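Local coordinates for Serine/threonine-protein kinase PknE (Mycobacterium tuberculosis, PDB 2H34) that phosphorylates serine and threonine residues of proteins at the expense of ATP, probably helping the bacterium survive inside host macrophages, at residues Val119-Ala122 / Ala123-Arg127; Gly129-Pro133 / Pro134-Ala138; Val137-Val140 / Arg141-Ser145; Ile165-Ser168 / Ala169-Ala173; Cys223-Tyr226 / Glu227-Gly231. All blocks are in the same frame, centred on the assembly; numbering follows the deposited sequence.

Interaction 1 (Val119-Ala122 / Ala123-Arg127)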
loop_
_atom_site.group_PDB
_atom_site.type_symbol
_atom_site.label_atom_id
_atom_site.label_comp_id
_atom_site.label_asym_id
_atom_site.label_seq_id
_atom_site.Cartn_x
_atom_site.Cartn_y
_atom_site.Cartn_z
ATOM N N VAL A 119 -4.591 9.066 -8.942
ATOM C CA VAL A 119 -3.160 9.329 -8.852
ATOM C C VAL A 119 -2.576 8.674 -7.602
ATOM O O VAL A 119 -3.298 8.469 -6.624
ATOM C CB VAL A 119 -2.849 10.856 -8.861
ATOM C CG1 VAL A 119 -3.093 11.435 -10.229
ATOM C CG2 VAL A 119 -3.675 11.600 -7.828
ATOM N N ASP A 120 -1.285 8.330 -7.659
ATOM C CA ASP A 120 -0.497 7.902 -6.499
ATOM C C ASP A 120 -0.541 8.949 -5.432
ATOM O O ASP A 120 -0.534 10.145 -5.720
ATOM C CB ASP A 120 0.995 7.798 -6.828
ATOM C CG ASP A 120 1.298 6.823 -7.916
ATOM O OD1 ASP A 120 0.373 6.371 -8.620
ATOM O OD2 ASP A 120 2.491 6.514 -8.070
ATOM N N LEU A 121 -0.511 8.493 -4.190
ATOM C CA LEU A 121 -0.221 9.374 -3.088
ATOM C C LEU A 121 1.174 9.997 -3.323
ATOM O O LEU A 121 1.369 11.206 -3.148
ATOM C CB LEU A 121 -0.310 8.596 -1.781
ATOM C CG LEU A 121 -0.199 9.356 -0.459
ATOM C CD1 LEU A 121 -1.163 10.519 -0.387
ATOM C CD2 LEU A 121 -0.434 8.403 0.701
ATOM N N ALA A 122 2.123 9.171 -3.767
ATOM C CA ALA A 122 3.425 9.644 -4.233
ATOM C C ALA A 122 3.301 10.781 -5.256
ATOM O O ALA A 122 3.986 11.789 -5.132
ATOM C CB ALA A 122 4.219 8.498 -4.808
ATOM N N ALA A 123 2.422 10.630 -6.243
ATOM C CA ALA A 123 2.191 11.686 -7.233
ATOM C C ALA A 123 1.541 12.928 -6.633
ATOM O O ALA A 123 1.989 14.037 -6.900
ATOM C CB ALA A 123 1.365 11.167 -8.426
HETATM N N MSE A 124 0.484 12.744 -5.837
HETATM C CA MSE A 124 -0.120 13.847 -5.080
HETATM C C MSE A 124 0.925 14.664 -4.326
HETATM O O MSE A 124 1.052 15.863 -4.540
HETATM C CB MSE A 124 -1.122 13.341 -4.047
HETATM C CG MSE A 124 -2.317 12.638 -4.585
HETATM SE SE MSE A 124 -3.956 12.895 -3.500
HETATM C CE MSE A 124 -3.392 12.277 -1.774
ATOM N N LEU A 125 1.661 14.009 -3.433
ATOM C CA LEU A 125 2.541 14.714 -2.517
ATOM C C LEU A 125 3.510 15.610 -3.262
ATOM O O LEU A 125 3.649 16.789 -2.915
ATOM C CB LEU A 125 3.274 13.740 -1.588
ATOM C CG LEU A 125 2.342 13.060 -0.572
ATOM C CD1 LEU A 125 2.876 11.717 -0.079
ATOM C CD2 LEU A 125 1.998 13.984 0.600
ATOM N N ARG A 126 4.147 15.052 -4.298
ATOM C CA ARG A 126 5.049 15.802 -5.180
ATOM C C ARG A 126 4.366 17.041 -5.724
ATOM O O ARG A 126 4.954 18.119 -5.736
ATOM C CB ARG A 126 5.522 14.950 -6.362
ATOM C CG ARG A 126 6.520 13.871 -6.013
ATOM C CD ARG A 126 7.302 13.375 -7.220
ATOM N NE ARG A 126 6.469 13.115 -8.390
ATOM C CZ ARG A 126 5.926 11.944 -8.722
ATOM N NH1 ARG A 126 6.099 10.857 -7.980
ATOM N NH2 ARG A 126 5.187 11.870 -9.824
ATOM N N ARG A 127 3.119 16.884 -6.150
ATOM C CA ARG A 127 2.440 17.916 -6.915
ATOM C C ARG A 127 1.566 18.842 -6.068
ATOM O O ARG A 127 1.115 19.883 -6.547
ATOM C CB ARG A 127 1.622 17.266 -8.037
ATOM C CG ARG A 127 2.431 16.262 -8.854
ATOM C CD ARG A 127 1.950 16.192 -10.286
ATOM N NE ARG A 127 0.771 15.343 -10.451
ATOM C CZ ARG A 127 0.790 14.133 -11.003
ATOM N NH1 ARG A 127 1.939 13.621 -11.437
ATOM N NH2 ARG A 127 -0.335 13.434 -11.126
#
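Val-119 and the selenomethionine Met-124 bring their side chains together where strand 119-120 turns directly into helix 121-128, the short αD helix of the kinase C-lobe. The apolar contacts form two patches. In the first, CG2 of Val-119 lies 3.7 Å from CG of Met-124, the side chains meeting at about a right angle, and CB of Val-119 is 4.2 Å from CB of Ala-123. Met-124 reaches this patch because its CG stands beside its own N and opposite its carbonyl carbon (chi1 -63°). In the second, CG of Leu-121 meets CD1 of Leu-125 one turn on, at 3.9 Å; Leu-121 also packs on Val-224 and Cys-228 of helix 217-230.

Backbone hydrogen bonds start the helix. N of Met-124 donates to O of Asp-120 over 2.8 Å and almost straight (176°); N of Leu-125 does the same to O of Leu-121. The third bond, from N of Arg-126 to O of Ala-122, is weak at 3.4 Å. Asp-120 occupies the N-cap position, yet its carboxylate makes no capping bond.

Two arginines supply the polar fringe. A bend at chi3 (-81°) folds Arg-127 back, so that one guanidinium face lies above CB of Ala-123 near the rim, while NH2 meets CG1 of Val-119 at the edge, 3.5 Å away. Arg-126 passes a face over O of Ala-122, and its NH1 stays 5.6 Å from OD2 of Asp-120. That is too far for a salt bridge, and any attraction would be weak and through space; the two straight main-chain bonds and the apolar contacts probably do most to hold the turn.

Interaction 2 (Gly129-Pro133 / Pro134-Ala138)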
loop_
_atom_site.group_PDB
_atom_site.type_symbol
_atom_site.label_atom_id
_atom_site.label_comp_id
_atom_site.label_asym_id
_atom_site.label_seq_id
_atom_site.Cartn_x
_atom_site.Cartn_y
_atom_site.Cartn_z
ATOM N N GLY A 129 2.197 19.090 -2.308
ATOM C CA GLY A 129 2.795 19.326 -1.005
ATOM C C GLY A 129 2.101 18.469 0.035
ATOM O O GLY A 129 1.448 17.491 -0.317
ATOM N N PRO A 130 2.244 18.819 1.329
ATOM C CA PRO A 130 1.570 18.073 2.390
ATOM C C PRO A 130 0.059 18.179 2.271
ATOM O O PRO A 130 -0.444 19.143 1.697
ATOM C CB PRO A 130 2.048 18.776 3.668
ATOM C CG PRO A 130 2.467 20.127 3.233
ATOM C CD PRO A 130 3.056 19.922 1.874
ATOM N N LEU A 131 -0.650 17.189 2.807
ATOM C CA LEU A 131 -2.111 17.207 2.826
ATOM C C LEU A 131 -2.650 17.837 4.098
ATOM O O LEU A 131 -2.093 17.646 5.173
ATOM C CB LEU A 131 -2.668 15.792 2.738
ATOM C CG LEU A 131 -2.237 14.863 1.613
ATOM C CD1 LEU A 131 -2.999 13.562 1.750
ATOM C CD2 LEU A 131 -2.471 15.493 0.242
ATOM N N ALA A 132 -3.745 18.579 3.974
ATOM C CA ALA A 132 -4.540 18.959 5.130
ATOM C C ALA A 132 -4.750 17.697 5.968
ATOM O O ALA A 132 -5.080 16.642 5.427
ATOM C CB ALA A 132 -5.874 19.536 4.679
ATOM N N PRO A 133 -4.496 17.779 7.283
ATOM C CA PRO A 133 -4.553 16.583 8.139
ATOM C C PRO A 133 -5.826 15.725 8.024
ATOM O O PRO A 133 -5.722 14.508 7.911
ATOM C CB PRO A 133 -4.373 17.154 9.549
ATOM C CG PRO A 133 -3.561 18.387 9.322
ATOM C CD PRO A 133 -4.092 18.974 8.040
ATOM N N PRO A 134 -7.017 16.340 8.037
ATOM C CA PRO A 134 -8.203 15.497 7.868
ATOM C C PRO A 134 -8.183 14.667 6.584
ATOM O O PRO A 134 -8.661 13.538 6.568
ATOM C CB PRO A 134 -9.344 16.512 7.821
ATOM C CG PRO A 134 -8.824 17.673 8.608
ATOM C CD PRO A 134 -7.380 17.755 8.230
ATOM N N ARG A 135 -7.630 15.228 5.520
ATOM C CA ARG A 135 -7.487 14.513 4.272
ATOM C C ARG A 135 -6.503 13.354 4.433
ATOM O O ARG A 135 -6.782 12.223 4.024
ATOM C CB ARG A 135 -7.018 15.484 3.205
ATOM C CG ARG A 135 -7.205 15.001 1.812
ATOM C CD ARG A 135 -7.500 16.169 0.912
ATOM N NE ARG A 135 -7.292 15.839 -0.493
ATOM C CZ ARG A 135 -6.286 16.304 -1.224
ATOM N NH1 ARG A 135 -5.387 17.114 -0.680
ATOM N NH2 ARG A 135 -6.186 15.967 -2.503
ATOM N N ALA A 136 -5.360 13.634 5.053
ATOM C CA ALA A 136 -4.357 12.614 5.311
ATOM C C ALA A 136 -4.996 11.461 6.052
ATOM O O ALA A 136 -4.867 10.304 5.657
ATOM C CB ALA A 136 -3.241 13.186 6.114
ATOM N N VAL A 137 -5.722 11.802 7.112
ATOM C CA VAL A 137 -6.393 10.818 7.945
ATOM C C VAL A 137 -7.382 10.031 7.095
ATOM O O VAL A 137 -7.320 8.799 7.055
ATOM C CB VAL A 137 -7.082 11.462 9.190
ATOM C CG1 VAL A 137 -7.787 10.397 10.039
ATOM C CG2 VAL A 137 -6.061 12.200 10.052
ATOM N N ALA A 138 -8.255 10.732 6.380
ATOM C CA ALA A 138 -9.222 10.057 5.523
ATOM C C ALA A 138 -8.531 9.014 4.648
ATOM O O ALA A 138 -8.970 7.870 4.573
ATOM C CB ALA A 138 -9.977 11.045 4.678
#
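Leu-131 meets Arg-135 and Ala-136 at the N-terminal end of helix 133-152, the αE helix of the kinase C-lobe. CD2 of Leu-131 approaches NH1 of Arg-135 to 3.5 Å, the two side chains crossing at about a right angle and the methyl coming obliquely to the guanidinium. The other branch, CD1, lies 3.9 Å from CA of Ala-136. With CG anti to the carbonyl carbon and beside its own N (chi1 -54°), Leu-131 brings both methyls to the first turn of the helix.

Ala-132 holds the N-cap position. Its O receives N of Ala-136 at 3.0 Å, in the carbonyl plane and fairly straight (163°), and a weak, strongly bent bond from N of Arg-135 (120°). O of Pro-133 takes N of Val-137 at 2.8 Å. The rings of Pro-133 and Pro-134 stand side by side and point the same way; neither has an N-H to give, which costs little in a first helical turn.

One shell further out, the backbone of Leu-131 is hydrogen-bonded to Cys-228, tying the linker to helix 217-230, and Pro-133 rests on Leu-229. Two partners hold the far end of Arg-135: NH1 is hydrogen-bonded to OE1 of Gln-128, while NE makes a salt bridge with OD2 of Asp-171.

Interaction 3 (Val137-Val140 / Arg141-Ser145)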
loop_
_atom_site.group_PDB
_atom_site.type_symbol
_atom_site.label_atom_id
_atom_site.label_comp_id
_atom_site.label_asym_id
_atom_site.label_seq_id
_atom_site.Cartn_x
_atom_site.Cartn_y
_atom_site.Cartn_z
ATOM N N VAL A 137 -5.722 11.802 7.112
ATOM C CA VAL A 137 -6.393 10.818 7.945
ATOM C C VAL A 137 -7.382 10.031 7.095
ATOM O O VAL A 137 -7.320 8.799 7.055
ATOM C CB VAL A 137 -7.082 11.462 9.190
ATOM C CG1 VAL A 137 -7.787 10.397 10.039
ATOM C CG2 VAL A 137 -6.061 12.200 10.052
ATOM N N ALA A 138 -8.255 10.732 6.380
ATOM C CA ALA A 138 -9.222 10.057 5.523
ATOM C C ALA A 138 -8.531 9.014 4.648
ATOM O O ALA A 138 -8.970 7.870 4.573
ATOM C CB ALA A 138 -9.977 11.045 4.678
ATOM N N ILE A 139 -7.424 9.392 4.017
ATOM C CA ILE A 139 -6.690 8.445 3.184
ATOM C C ILE A 139 -6.116 7.293 4.013
ATOM O O ILE A 139 -6.355 6.132 3.697
ATOM C CB ILE A 139 -5.654 9.150 2.272
ATOM C CG1 ILE A 139 -6.419 9.985 1.234
ATOM C CG2 ILE A 139 -4.761 8.132 1.567
ATOM C CD1 ILE A 139 -5.720 11.226 0.787
ATOM N N VAL A 140 -5.419 7.596 5.103
ATOM C CA VAL A 140 -4.872 6.526 5.951
ATOM C C VAL A 140 -5.951 5.541 6.414
ATOM O O VAL A 140 -5.736 4.332 6.410
ATOM C CB VAL A 140 -4.085 7.097 7.142
ATOM C CG1 VAL A 140 -3.718 6.014 8.124
ATOM C CG2 VAL A 140 -2.817 7.768 6.635
ATOM N N ARG A 141 -7.123 6.065 6.764
ATOM C CA ARG A 141 -8.217 5.231 7.268
ATOM C C ARG A 141 -8.613 4.143 6.279
ATOM O O ARG A 141 -8.689 2.978 6.646
ATOM C CB ARG A 141 -9.431 6.077 7.688
ATOM C CG ARG A 141 -10.441 5.304 8.533
ATOM C CD ARG A 141 -11.721 6.062 8.794
ATOM N NE ARG A 141 -11.452 7.375 9.386
ATOM C CZ ARG A 141 -11.853 8.537 8.864
ATOM N NH1 ARG A 141 -12.567 8.560 7.737
ATOM N NH2 ARG A 141 -11.549 9.685 9.470
ATOM N N GLN A 142 -8.820 4.535 5.026
ATOM C CA GLN A 142 -9.200 3.612 3.955
ATOM C C GLN A 142 -8.152 2.553 3.629
ATOM O O GLN A 142 -8.511 1.417 3.369
ATOM C CB GLN A 142 -9.521 4.361 2.669
ATOM C CG GLN A 142 -10.625 5.357 2.762
ATOM C CD GLN A 142 -10.677 6.236 1.537
ATOM O OE1 GLN A 142 -10.183 7.360 1.559
ATOM N NE2 GLN A 142 -11.257 5.726 0.451
ATOM N N ILE A 143 -6.870 2.920 3.593
ATOM C CA ILE A 143 -5.833 1.943 3.301
ATOM C C ILE A 143 -5.628 0.991 4.476
ATOM O O ILE A 143 -5.457 -0.212 4.274
ATOM C CB ILE A 143 -4.495 2.603 2.889
ATOM C CG1 ILE A 143 -4.593 3.147 1.479
ATOM C CG2 ILE A 143 -3.349 1.606 2.914
ATOM C CD1 ILE A 143 -4.940 4.563 1.471
ATOM N N GLY A 144 -5.650 1.523 5.698
ATOM C CA GLY A 144 -5.498 0.684 6.893
ATOM C C GLY A 144 -6.585 -0.374 6.922
ATOM O O GLY A 144 -6.364 -1.532 7.313
ATOM N N SER A 145 -7.755 0.043 6.456
ATOM C CA SER A 145 -8.899 -0.832 6.321
ATOM C C SER A 145 -8.586 -1.968 5.349
ATOM O O SER A 145 -8.781 -3.136 5.682
ATOM C CB SER A 145 -10.126 -0.020 5.882
ATOM O OG SER A 145 -11.254 -0.836 5.728
#
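Arg-141 folds back along helix 133-152 and lays one face of its guanidinium over CA of Ala-138. Its first two torsions run extended, with CG opposite the backbone N (chi1 -165°), and the turn at chi3 (-54°) swings the end back toward the preceding turn. NH2 consequently comes within 3.9 Å of CG1 of Val-137, an oblique approach of charged group to methyl. Beneath it the main chain keeps its i to i+4 bonds: N of Arg-141 donates to O of Val-137 over 2.8 Å. Arg-141 also touches Ser-288 and His-292 of helix 284-293.

Ala-138, under the guanidinium, offers its O to N of Gln-142 in a weak bond of 3.4 Å. Val-140 packs its side chain on Leu-221 and Leu-225 of helix 217-230, while its O accepts N of Gly-144 at 2.9 Å. Next to it, CG2 of Ile-139 and CD1 of Ile-143 lie 3.6 Å apart, the two side chains running side by side in the same direction, with Ile-143 continuing onto Ala-173.

Aliphatic branches thus gather on the buried flanks and the arginine on the exposed one, the amphipathic pattern expected of αE, which packs against αF in the protein kinase C-lobe.

Interaction 4 (Ile165-Ser168 / Ala169-Ala173)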
loop_
_atom_site.group_PDB
_atom_site.type_symbol
_atom_site.label_atom_id
_atom_site.label_comp_id
_atom_site.label_asym_id
_atom_site.label_seq_id
_atom_site.Cartn_x
_atom_site.Cartn_y
_atom_site.Cartn_z
ATOM N N ILE A 165 -0.757 3.419 -3.225
ATOM C CA ILE A 165 -1.978 4.067 -2.782
ATOM C C ILE A 165 -2.506 4.922 -3.935
ATOM O O ILE A 165 -1.823 5.823 -4.426
ATOM C CB ILE A 165 -1.729 4.911 -1.512
ATOM C CG1 ILE A 165 -1.285 4.013 -0.365
ATOM C CG2 ILE A 165 -2.975 5.669 -1.109
ATOM C CD1 ILE A 165 -0.755 4.756 0.851
ATOM N N LEU A 166 -3.724 4.613 -4.363
ATOM C CA LEU A 166 -4.325 5.217 -5.533
ATOM C C LEU A 166 -5.551 5.997 -5.122
ATOM O O LEU A 166 -6.509 5.423 -4.605
ATOM C CB LEU A 166 -4.713 4.125 -6.531
ATOM C CG LEU A 166 -5.189 4.538 -7.934
ATOM C CD1 LEU A 166 -4.079 5.232 -8.726
ATOM C CD2 LEU A 166 -5.725 3.323 -8.690
ATOM N N VAL A 167 -5.528 7.302 -5.356
ATOM C CA VAL A 167 -6.599 8.168 -4.886
ATOM C C VAL A 167 -7.530 8.521 -6.052
ATOM O O VAL A 167 -7.102 9.091 -7.049
ATOM C CB VAL A 167 -6.021 9.408 -4.177
ATOM C CG1 VAL A 167 -7.100 10.322 -3.692
ATOM C CG2 VAL A 167 -5.209 8.963 -3.006
ATOM N N SER A 168 -8.797 8.151 -5.920
ATOM C CA SER A 168 -9.764 8.341 -6.985
ATOM C C SER A 168 -10.596 9.591 -6.763
ATOM O O SER A 168 -10.229 10.458 -5.978
ATOM C CB SER A 168 -10.677 7.124 -7.095
ATOM O OG SER A 168 -9.917 5.966 -7.353
ATOM N N ALA A 169 -11.720 9.656 -7.470
ATOM C CA ALA A 169 -12.687 10.749 -7.404
ATOM C C ALA A 169 -12.692 11.591 -6.119
ATOM O O ALA A 169 -12.025 12.629 -6.079
ATOM C CB ALA A 169 -14.081 10.226 -7.721
ATOM N N ASP A 170 -13.446 11.175 -5.095
ATOM C CA ASP A 170 -13.605 11.992 -3.886
ATOM C C ASP A 170 -12.690 11.482 -2.804
ATOM O O ASP A 170 -13.143 11.060 -1.736
ATOM C CB ASP A 170 -15.054 12.020 -3.385
ATOM C CG ASP A 170 -15.870 13.154 -4.003
ATOM O OD1 ASP A 170 -15.958 13.241 -5.259
ATOM O OD2 ASP A 170 -16.453 13.963 -3.232
ATOM N N ASP A 171 -11.388 11.512 -3.083
ATOM C CA ASP A 171 -10.386 11.027 -2.139
ATOM C C ASP A 171 -10.616 9.562 -1.805
ATOM O O ASP A 171 -10.318 9.121 -0.708
ATOM C CB ASP A 171 -10.424 11.845 -0.843
ATOM C CG ASP A 171 -9.552 13.079 -0.895
ATOM O OD1 ASP A 171 -8.984 13.387 -1.964
ATOM O OD2 ASP A 171 -9.429 13.740 0.155
ATOM N N PHE A 172 -11.172 8.808 -2.735
ATOM C CA PHE A 172 -11.387 7.404 -2.488
ATOM C C PHE A 172 -10.108 6.659 -2.803
ATOM O O PHE A 172 -9.601 6.740 -3.916
ATOM C CB PHE A 172 -12.516 6.869 -3.337
ATOM C CG PHE A 172 -13.013 5.557 -2.880
ATOM C CD1 PHE A 172 -14.121 5.476 -2.074
ATOM C CD2 PHE A 172 -12.353 4.392 -3.227
ATOM C CE1 PHE A 172 -14.585 4.264 -1.632
ATOM C CE2 PHE A 172 -12.802 3.171 -2.778
ATOM C CZ PHE A 172 -13.927 3.111 -1.979
ATOM N N ALA A 173 -9.593 5.924 -1.828
ATOM C CA ALA A 173 -8.289 5.306 -1.977
ATOM C C ALA A 173 -8.325 3.791 -1.967
ATOM O O ALA A 173 -8.970 3.191 -1.127
ATOM C CB ALA A 173 -7.345 5.813 -0.908
#
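Val-167 and Ala-173 face each other as an antiparallel, non-hydrogen-bonded pair in the β7-β8 hairpin, which in protein kinases links the catalytic loop to the DFG segment. Their side chains share one face of the sheet, with CG2 of Val-167 at 4.3 Å from CB of Ala-173.

The valine rotamer divides the work of its branches. CG1, opposite the backbone N (chi1 180°), reaches along the turn to CA of Asp-171 at 3.7 Å, and the two side chains run alongside each other in the same direction. Asp-171 adopts left-handed helical backbone angles in the turn, and its carboxylate is the salt-bridge partner of Arg-135. Phe-172 turns its CG away from its own N (chi1 -165°); the ring leads off from residues 165-168 to stack with His-95.

Backbone contacts close the turn. N of Ser-168 donates to O of Phe-172 at 166°, the donor tilted from the carbonyl plane, and N of Asp-171 adds a weak bond to O of Ser-168. Beside these hydrogen bonds, CA of Ala-173 makes a CA-H...O contact of 3.2 Å with O of Leu-166. On the serine side chain, OG of Ser-168 is hydrogen-bonded to O of Asn-117.

Interaction 5 (Cys223-Tyr226 / Glu227-Gly231)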
loop_
_atom_site.group_PDB
_atom_site.type_symbol
_atom_site.label_atom_id
_atom_site.label_comp_id
_atom_site.label_asym_id
_atom_site.label_seq_id
_atom_site.Cartn_x
_atom_site.Cartn_y
_atom_site.Cartn_z
ATOM N N CYS A 223 4.552 5.706 8.978
ATOM C CA CYS A 223 5.473 6.479 8.144
ATOM C C CYS A 223 4.700 7.201 7.018
ATOM O O CYS A 223 4.874 8.405 6.795
ATOM C CB CYS A 223 6.549 5.580 7.544
ATOM S SG CYS A 223 7.569 4.684 8.746
ATOM N N VAL A 224 3.819 6.478 6.334
ATOM C CA VAL A 224 3.062 7.083 5.257
ATOM C C VAL A 224 2.212 8.251 5.777
ATOM O O VAL A 224 2.196 9.336 5.173
ATOM C CB VAL A 224 2.197 6.056 4.506
ATOM C CG1 VAL A 224 1.286 6.763 3.524
ATOM C CG2 VAL A 224 3.071 5.072 3.767
ATOM N N LEU A 225 1.530 8.036 6.903
ATOM C CA LEU A 225 0.746 9.089 7.529
ATOM C C LEU A 225 1.641 10.294 7.811
ATOM O O LEU A 225 1.317 11.424 7.426
ATOM C CB LEU A 225 0.106 8.584 8.822
ATOM C CG LEU A 225 -0.595 9.611 9.731
ATOM C CD1 LEU A 225 -1.737 10.333 9.025
ATOM C CD2 LEU A 225 -1.088 8.945 11.006
ATOM N N TYR A 226 2.777 10.036 8.464
ATOM C CA TYR A 226 3.762 11.068 8.737
ATOM C C TYR A 226 4.034 11.911 7.508
ATOM O O TYR A 226 3.913 13.141 7.546
ATOM C CB TYR A 226 5.070 10.458 9.211
ATOM C CG TYR A 226 6.102 11.503 9.620
ATOM C CD1 TYR A 226 6.064 12.093 10.888
ATOM C CD2 TYR A 226 7.108 11.907 8.735
ATOM C CE1 TYR A 226 7.003 13.051 11.255
ATOM C CE2 TYR A 226 8.047 12.860 9.097
ATOM C CZ TYR A 226 7.991 13.421 10.354
ATOM O OH TYR A 226 8.914 14.366 10.704
ATOM N N GLU A 227 4.391 11.236 6.416
ATOM C CA GLU A 227 4.745 11.916 5.178
ATOM C C GLU A 227 3.624 12.789 4.634
ATOM O O GLU A 227 3.890 13.894 4.145
ATOM C CB GLU A 227 5.202 10.927 4.111
ATOM C CG GLU A 227 5.847 11.630 2.933
ATOM C CD GLU A 227 6.548 10.692 1.978
ATOM O OE1 GLU A 227 6.770 9.509 2.340
ATOM O OE2 GLU A 227 6.885 11.155 0.864
ATOM N N CYS A 228 2.389 12.298 4.727
ATOM C CA CYS A 228 1.218 13.047 4.282
ATOM C C CYS A 228 1.082 14.349 5.042
ATOM O O CYS A 228 0.608 15.357 4.508
ATOM C CB CYS A 228 -0.058 12.237 4.508
ATOM S SG CYS A 228 -0.190 10.727 3.540
ATOM N N LEU A 229 1.486 14.306 6.308
ATOM C CA LEU A 229 1.340 15.440 7.201
ATOM C C LEU A 229 2.442 16.450 6.957
ATOM O O LEU A 229 2.178 17.623 6.685
ATOM C CB LEU A 229 1.343 14.973 8.663
ATOM C CG LEU A 229 0.110 14.178 9.110
ATOM C CD1 LEU A 229 0.364 13.405 10.396
ATOM C CD2 LEU A 229 -1.106 15.090 9.256
ATOM N N THR A 230 3.679 15.981 7.041
ATOM C CA THR A 230 4.819 16.873 7.064
ATOM C C THR A 230 5.227 17.274 5.661
ATOM O O THR A 230 5.637 18.407 5.433
ATOM C CB THR A 230 6.022 16.226 7.759
ATOM O OG1 THR A 230 6.388 15.035 7.056
ATOM C CG2 THR A 230 5.688 15.885 9.209
ATOM N N GLY A 231 5.111 16.334 4.730
ATOM C CA GLY A 231 5.583 16.538 3.369
ATOM C C GLY A 231 6.667 15.550 2.993
ATOM O O GLY A 231 6.890 15.300 1.819
#
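The last turns of helix 217-230 are marked by a CH-pi contact between Tyr-226 and Thr-230. CG2 of Thr-230 sits over one face of the tyrosine ring, 3.8 Å from its centroid and 19° off the ring normal, displaced toward the rim. The tyrosine torsion makes this possible: CG lies opposite the backbone N (chi1 -175°), which sends the ring toward the C-terminal end of the helix. On the threonine, a chi1 of 60° turns CG2 to the ring and sets OG1 near O of Tyr-226.

O of Tyr-226 is a busy acceptor. It takes N of Thr-230 at 2.9 Å in a well-aligned bond and N of Leu-229 in a weaker, bent one of 3.0 Å. OG1 of Thr-230 stands 3.2 Å from O of Tyr-226, and OG1 is hydrogen-bonded to N of Ser-232 just beyond the helix.

This helix is αF, the buried helix about which the kinase C-lobe is assembled, and the flank turned to helices 121-128 and 133-152 is correspondingly apolar. CD1 of Leu-225 meets CD1 of Leu-229 at 4.0 Å, and CG1 of Val-224 lies 4.2 Å from SG of Cys-228. Cys-228 also packs on Ala-136 of helix 133-152. Glu-227 runs extended to the activation-segment side, where OE1 is hydrogen-bonded to OH of Tyr-201. Gly-231 then leaves the helix with positive phi, its N still donating to O of Glu-227 over 2.8 Å.

How the interactions relate
All five contacts are local and lie in the kinase C-lobe. Interactions 3 and 5 are the buried ones, within the neighbouring helices 133-152 and 217-230; aliphatic and aromatic packing predominates there, with Arg-141 at the surface. Interactions 1, 2 and 4 are only partly buried. They lie at helix starts and a hairpin turn, where arginines and aspartates stand beside the apolar contacts. Interactions 2 and 3 share helix 133-152 and overlap at Val-137 and Ala-138. Interactions 1 and 4 join neighbouring strands of one sheet, O of Val-119 probably hydrogen-bonding N of Val-167 at 2.8 Å. Interaction 5 is tied to interaction 2 through the backbone and to interaction 1 by CD2 of Leu-125, 3.9 Å from CA of Cys-228.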